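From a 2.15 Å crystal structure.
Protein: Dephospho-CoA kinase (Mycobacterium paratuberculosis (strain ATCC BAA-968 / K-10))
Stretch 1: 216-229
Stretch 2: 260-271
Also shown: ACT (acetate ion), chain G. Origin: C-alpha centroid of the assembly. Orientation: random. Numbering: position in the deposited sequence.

Stretch 1 216-229: RAPVRLVPPDPEWP
Stretch 2 260-271: GDPDFAAKDVID

Two mostly irregular segments of dephospho-CoA kinase are joined here by a short antiparallel backbone pairing, extended by one tryptophan–aspartate hydrogen bond, bridging waters and a series of small apolar contacts, burying 766 Å² in all. The example illustrates a short backbone pairing flanked by side-chain and water-mediated contacts.

The central bridge pairs Val 222 with Ala 266, whose CA atoms lie 5.5 Å apart. Val 222 N donates to Ala 266 O at 2.8 Å and 174°, and Ala 266 N returns the bond to Val 222 O at 2.9 Å and 161°, the closed ring of a hydrogen-bonded antiparallel pair. Both residues are extended (phi/psi -126/156 and -158/158), and their side chains share one face. The same carbonyls also receive CA-H...O contacts, Leu 221 CA to Ala 266 O at 3.5 Å and Ala 265 CA to Val 222 O at 3.3 Å. Because the chains run in opposite directions, Pro 223 comes alongside Ala 265 (CA–CA 4.5 Å) and Ala 217 lies nearest Val 269 (CA–CA 6.2 Å).

Before the bridge, the first stretch approaches through Ala 217, whose CA-to-CB bond points toward the second stretch; Ala 217 CB sits 3.3 Å from Asp 268 O and 4.2 Å from Val 269 CB. Lys 267 directs its CA-to-CB bond away, yet its all-t side chain runs along the first stretch, with Lys 267 CG 3.3 Å from Pro 218 O. Lys 267 N donates to OXT of an acetate ion at 2.9 Å, the ion probably coming from the crystallisation liquor. Water 1 bridges the stretches here: it donates to Pro 218 O (2.9 Å) and Arg 220 O (2.5 Å) and accepts from Asp 268 N (3.0 Å). Leu 221, in the m,t rotamer, brings Leu 221 CB to 4.2 Å from Ala 265 CB.

Beyond the bridge, the CA-to-CB bond of Pro 224 points toward the second stretch, where the ring meets a type I turn spanning Asp 261 to Phe 264, closed by Phe 264 N to Asp 261 O at 2.9 Å. Pro 224 CG reaches Asp 261 O at 3.1 Å and Phe 264 CB at 4.2 Å. A second type I turn, Asp 225 to Trp 228, leads the first stretch into a helix; Asp 225 OD1 caps it by accepting from Glu 227 N at 2.7 Å.

At the end of this turn, the CA-to-CB bond of Trp 228 (chi1 -78°, chi2 -23°) points toward the second stretch. Trp 228 NE1 donates at the ring edge to Asp 268 OD1 (chi1 t) at 3.1 Å and 147°, pairing the indole N-H with a carboxylate oxygen. Two of the ring's carbons meet apolar neighbours, Trp 228 CH2 lying 4.1 Å from Ala 266 CB and Trp 228 CD1 4.1 Å from Ile 270 CD1. Water 2 lies 3.2 Å from Asp 225 OD2 and 2.6 Å from Asp 268 OD2, and water 3 lies 2.7 Å from Asp 225 OD2 and 3.2 Å from Asp 268 OD2.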

# COMPACT_ATOMS: atom_id res chain seq x y z
N ARG A 216 5.53 -1.62 -15.56
CA ARG A 216 4.42 -1.42 -16.49
C ARG A 216 3.60 -2.70 -16.63
O ARG A 216 4.12 -3.80 -16.47
CB ARG A 216 4.94 -0.95 -17.85
CG ARG A 216 5.54 0.46 -17.79
CD ARG A 216 6.13 0.91 -19.12
NE ARG A 216 6.55 2.31 -19.07
CZ ARG A 216 7.68 2.74 -18.51
NH1 ARG A 216 8.52 1.88 -17.94
NH2 ARG A 216 7.97 4.04 -18.52
N ALA A 217 2.29 -2.53 -16.89
CA ALA A 217 1.41 -3.67 -17.12
C ALA A 217 1.34 -3.98 -18.61
O ALA A 217 1.64 -3.12 -19.43
CB ALA A 217 0.01 -3.39 -16.57
N PRO A 218 0.95 -5.19 -18.99
CA PRO A 218 0.88 -5.51 -20.42
C PRO A 218 -0.25 -4.74 -21.08
O PRO A 218 -1.12 -4.16 -20.43
CB PRO A 218 0.60 -7.02 -20.46
CG PRO A 218 0.87 -7.50 -19.06
CD PRO A 218 0.60 -6.35 -18.15
N VAL A 219 -0.24 -4.73 -22.42
CA VAL A 219 -1.29 -4.06 -23.17
C VAL A 219 -2.56 -4.89 -23.24
O VAL A 219 -3.57 -4.42 -23.78
CB VAL A 219 -0.77 -3.70 -24.57
CG1 VAL A 219 -1.62 -2.61 -25.23
CG2 VAL A 219 0.68 -3.24 -24.47
N ARG A 220 -2.55 -6.11 -22.71
CA ARG A 220 -3.70 -7.00 -22.86
C ARG A 220 -4.86 -6.53 -21.99
O ARG A 220 -4.71 -6.31 -20.79
CB ARG A 220 -3.31 -8.43 -22.49
N LEU A 221 -6.03 -6.38 -22.59
CA LEU A 221 -7.24 -6.17 -21.81
C LEU A 221 -7.59 -7.43 -21.03
O LEU A 221 -7.43 -8.55 -21.52
CB LEU A 221 -8.39 -5.79 -22.74
CG LEU A 221 -8.09 -4.54 -23.58
CD1 LEU A 221 -9.18 -4.32 -24.61
CD2 LEU A 221 -7.95 -3.33 -22.65
N VAL A 222 -8.07 -7.25 -19.80
CA VAL A 222 -8.54 -8.37 -18.99
C VAL A 222 -9.96 -8.05 -18.53
O VAL A 222 -10.37 -6.88 -18.48
CB VAL A 222 -7.61 -8.65 -17.79
CG1 VAL A 222 -6.21 -9.02 -18.27
CG2 VAL A 222 -7.58 -7.46 -16.80
N PRO A 223 -10.75 -9.08 -18.22
CA PRO A 223 -12.06 -8.85 -17.60
C PRO A 223 -11.88 -8.22 -16.24
O PRO A 223 -10.82 -8.36 -15.61
CB PRO A 223 -12.66 -10.26 -17.50
CG PRO A 223 -11.86 -11.10 -18.43
CD PRO A 223 -10.48 -10.52 -18.41
N PRO A 224 -12.88 -7.48 -15.75
CA PRO A 224 -12.70 -6.76 -14.48
C PRO A 224 -12.33 -7.71 -13.36
O PRO A 224 -12.85 -8.81 -13.25
CB PRO A 224 -14.07 -6.11 -14.25
CG PRO A 224 -14.60 -5.90 -15.62
CD PRO A 224 -14.13 -7.08 -16.43
N ASP A 225 -11.39 -7.27 -12.54
CA ASP A 225 -10.93 -8.10 -11.44
C ASP A 225 -11.76 -7.78 -10.21
O ASP A 225 -11.81 -6.62 -9.80
CB ASP A 225 -9.46 -7.86 -11.20
CG ASP A 225 -8.87 -8.80 -10.17
OD1 ASP A 225 -9.57 -9.19 -9.21
OD2 ASP A 225 -7.68 -9.13 -10.32
N PRO A 226 -12.42 -8.77 -9.59
CA PRO A 226 -13.22 -8.48 -8.39
C PRO A 226 -12.41 -7.92 -7.24
O PRO A 226 -12.99 -7.33 -6.33
CB PRO A 226 -13.84 -9.84 -8.02
CG PRO A 226 -13.69 -10.68 -9.26
CD PRO A 226 -12.45 -10.20 -9.93
N GLU A 227 -11.09 -8.10 -7.26
CA GLU A 227 -10.23 -7.59 -6.20
C GLU A 227 -9.74 -6.16 -6.43
O GLU A 227 -9.06 -5.62 -5.54
CB GLU A 227 -9.02 -8.49 -6.04
CG GLU A 227 -9.27 -9.78 -5.32
CD GLU A 227 -7.98 -10.54 -5.12
OE1 GLU A 227 -7.76 -11.55 -5.83
OE2 GLU A 227 -7.17 -10.09 -4.29
N TRP A 228 -10.01 -5.54 -7.57
CA TRP A 228 -9.54 -4.17 -7.77
C TRP A 228 -10.02 -3.19 -6.70
O TRP A 228 -9.22 -2.32 -6.31
CB TRP A 228 -9.94 -3.63 -9.15
CG TRP A 228 -9.09 -4.12 -10.28
CD1 TRP A 228 -7.81 -4.61 -10.21
CD2 TRP A 228 -9.47 -4.19 -11.66
NE1 TRP A 228 -7.38 -4.98 -11.46
CE2 TRP A 228 -8.37 -4.73 -12.37
CE3 TRP A 228 -10.63 -3.85 -12.37
CZ2 TRP A 228 -8.41 -4.94 -13.75
CZ3 TRP A 228 -10.66 -4.05 -13.74
CH2 TRP A 228 -9.55 -4.60 -14.42
N PRO A 229 -11.27 -3.22 -6.23
CA PRO A 229 -11.64 -2.25 -5.19
C PRO A 229 -10.80 -2.36 -3.92
O PRO A 229 -10.36 -1.33 -3.39
CB PRO A 229 -13.13 -2.56 -4.93
CG PRO A 229 -13.61 -3.20 -6.22
CD PRO A 229 -12.43 -4.02 -6.68
N GLY A 260 -17.99 -3.29 -11.34
CA GLY A 260 -17.67 -4.56 -11.97
C GLY A 260 -18.73 -5.04 -12.94
O GLY A 260 -19.87 -5.30 -12.56
N ASP A 261 -18.34 -5.16 -14.21
CA ASP A 261 -19.21 -5.68 -15.26
C ASP A 261 -18.41 -6.71 -16.04
O ASP A 261 -17.44 -6.34 -16.73
CB ASP A 261 -19.70 -4.54 -16.16
CG ASP A 261 -20.61 -5.02 -17.29
OD1 ASP A 261 -20.85 -6.24 -17.42
OD2 ASP A 261 -21.09 -4.16 -18.05
N PRO A 262 -18.76 -8.00 -15.96
CA PRO A 262 -17.95 -9.03 -16.64
C PRO A 262 -17.89 -8.86 -18.15
O PRO A 262 -16.95 -9.37 -18.78
CB PRO A 262 -18.64 -10.34 -16.24
CG PRO A 262 -20.03 -9.95 -15.84
CD PRO A 262 -19.89 -8.59 -15.22
N ASP A 263 -18.85 -8.17 -18.75
CA ASP A 263 -18.83 -7.92 -20.19
C ASP A 263 -17.97 -6.72 -20.56
O ASP A 263 -17.83 -6.43 -21.76
CB ASP A 263 -20.26 -7.72 -20.70
CG ASP A 263 -21.15 -8.93 -20.44
OD1 ASP A 263 -20.69 -10.07 -20.65
OD2 ASP A 263 -22.31 -8.73 -20.02
N PHE A 264 -17.39 -6.02 -19.58
CA PHE A 264 -16.45 -4.93 -19.79
C PHE A 264 -15.02 -5.51 -19.80
O PHE A 264 -14.82 -6.72 -19.70
CB PHE A 264 -16.65 -3.86 -18.71
CG PHE A 264 -15.97 -2.54 -19.00
CD1 PHE A 264 -16.32 -1.79 -20.11
CD2 PHE A 264 -15.00 -2.05 -18.15
CE1 PHE A 264 -15.70 -0.58 -20.38
CE2 PHE A 264 -14.37 -0.84 -18.41
CZ PHE A 264 -14.72 -0.10 -19.52
N ALA A 265 -14.02 -4.63 -19.91
CA ALA A 265 -12.63 -5.06 -20.01
C ALA A 265 -11.73 -3.84 -19.88
O ALA A 265 -12.10 -2.73 -20.27
CB ALA A 265 -12.35 -5.78 -21.34
N ALA A 266 -10.53 -4.07 -19.33
CA ALA A 266 -9.62 -2.96 -19.06
C ALA A 266 -8.20 -3.49 -18.97
O ALA A 266 -7.97 -4.67 -18.72
CB ALA A 266 -9.99 -2.22 -17.78
N LYS A 267 -7.25 -2.59 -19.19
CA LYS A 267 -5.85 -2.87 -18.91
C LYS A 267 -5.66 -3.03 -17.40
O LYS A 267 -6.29 -2.33 -16.60
CB LYS A 267 -5.00 -1.72 -19.46
CG LYS A 267 -3.53 -1.99 -19.66
CD LYS A 267 -2.84 -0.71 -20.13
CE LYS A 267 -1.32 -0.82 -20.05
NZ LYS A 267 -0.67 0.52 -20.06
N ASP A 268 -4.81 -3.97 -16.98
CA ASP A 268 -4.68 -4.26 -15.54
C ASP A 268 -3.65 -3.31 -14.90
O ASP A 268 -2.55 -3.69 -14.47
CB ASP A 268 -4.33 -5.72 -15.29
CG ASP A 268 -4.57 -6.15 -13.82
OD1 ASP A 268 -4.64 -5.27 -12.93
OD2 ASP A 268 -4.70 -7.35 -13.56
N VAL A 269 -4.04 -2.05 -14.81
CA VAL A 269 -3.27 -1.05 -14.09
C VAL A 269 -4.26 -0.16 -13.35
O VAL A 269 -5.28 0.24 -13.92
CB VAL A 269 -2.35 -0.25 -15.04
CG1 VAL A 269 -3.13 0.23 -16.24
CG2 VAL A 269 -1.68 0.92 -14.31
N ILE A 270 -3.99 0.09 -12.08
CA ILE A 270 -4.91 0.88 -11.26
C ILE A 270 -4.51 2.35 -11.34
O ILE A 270 -3.36 2.70 -11.08
CB ILE A 270 -4.90 0.37 -9.81
CG1 ILE A 270 -5.59 -1.00 -9.75
CG2 ILE A 270 -5.59 1.38 -8.87
CD1 ILE A 270 -5.67 -1.60 -8.35
N ASP A 271 -5.45 3.22 -11.70
CA ASP A 271 -5.18 4.66 -11.73
C ASP A 271 -5.73 5.32 -10.48
O ASP A 271 -6.89 5.10 -10.10
CB ASP A 271 -5.80 5.33 -12.96
CG ASP A 271 -5.13 4.88 -14.24
OD1 ASP A 271 -5.50 3.81 -14.75
OD2 ASP A 271 -4.24 5.61 -14.72
C ACT G . -7.59 0.99 -20.49
O ACT G . -7.17 1.03 -21.70
OXT ACT G . -8.23 0.06 -19.87
CH3 ACT G . -7.28 2.26 -19.62
O HOH W 1 -3.23 -5.55 -18.92
O HOH W 2 -6.49 -9.15 -13.31
O HOH W 3 -5.50 -7.51 -10.42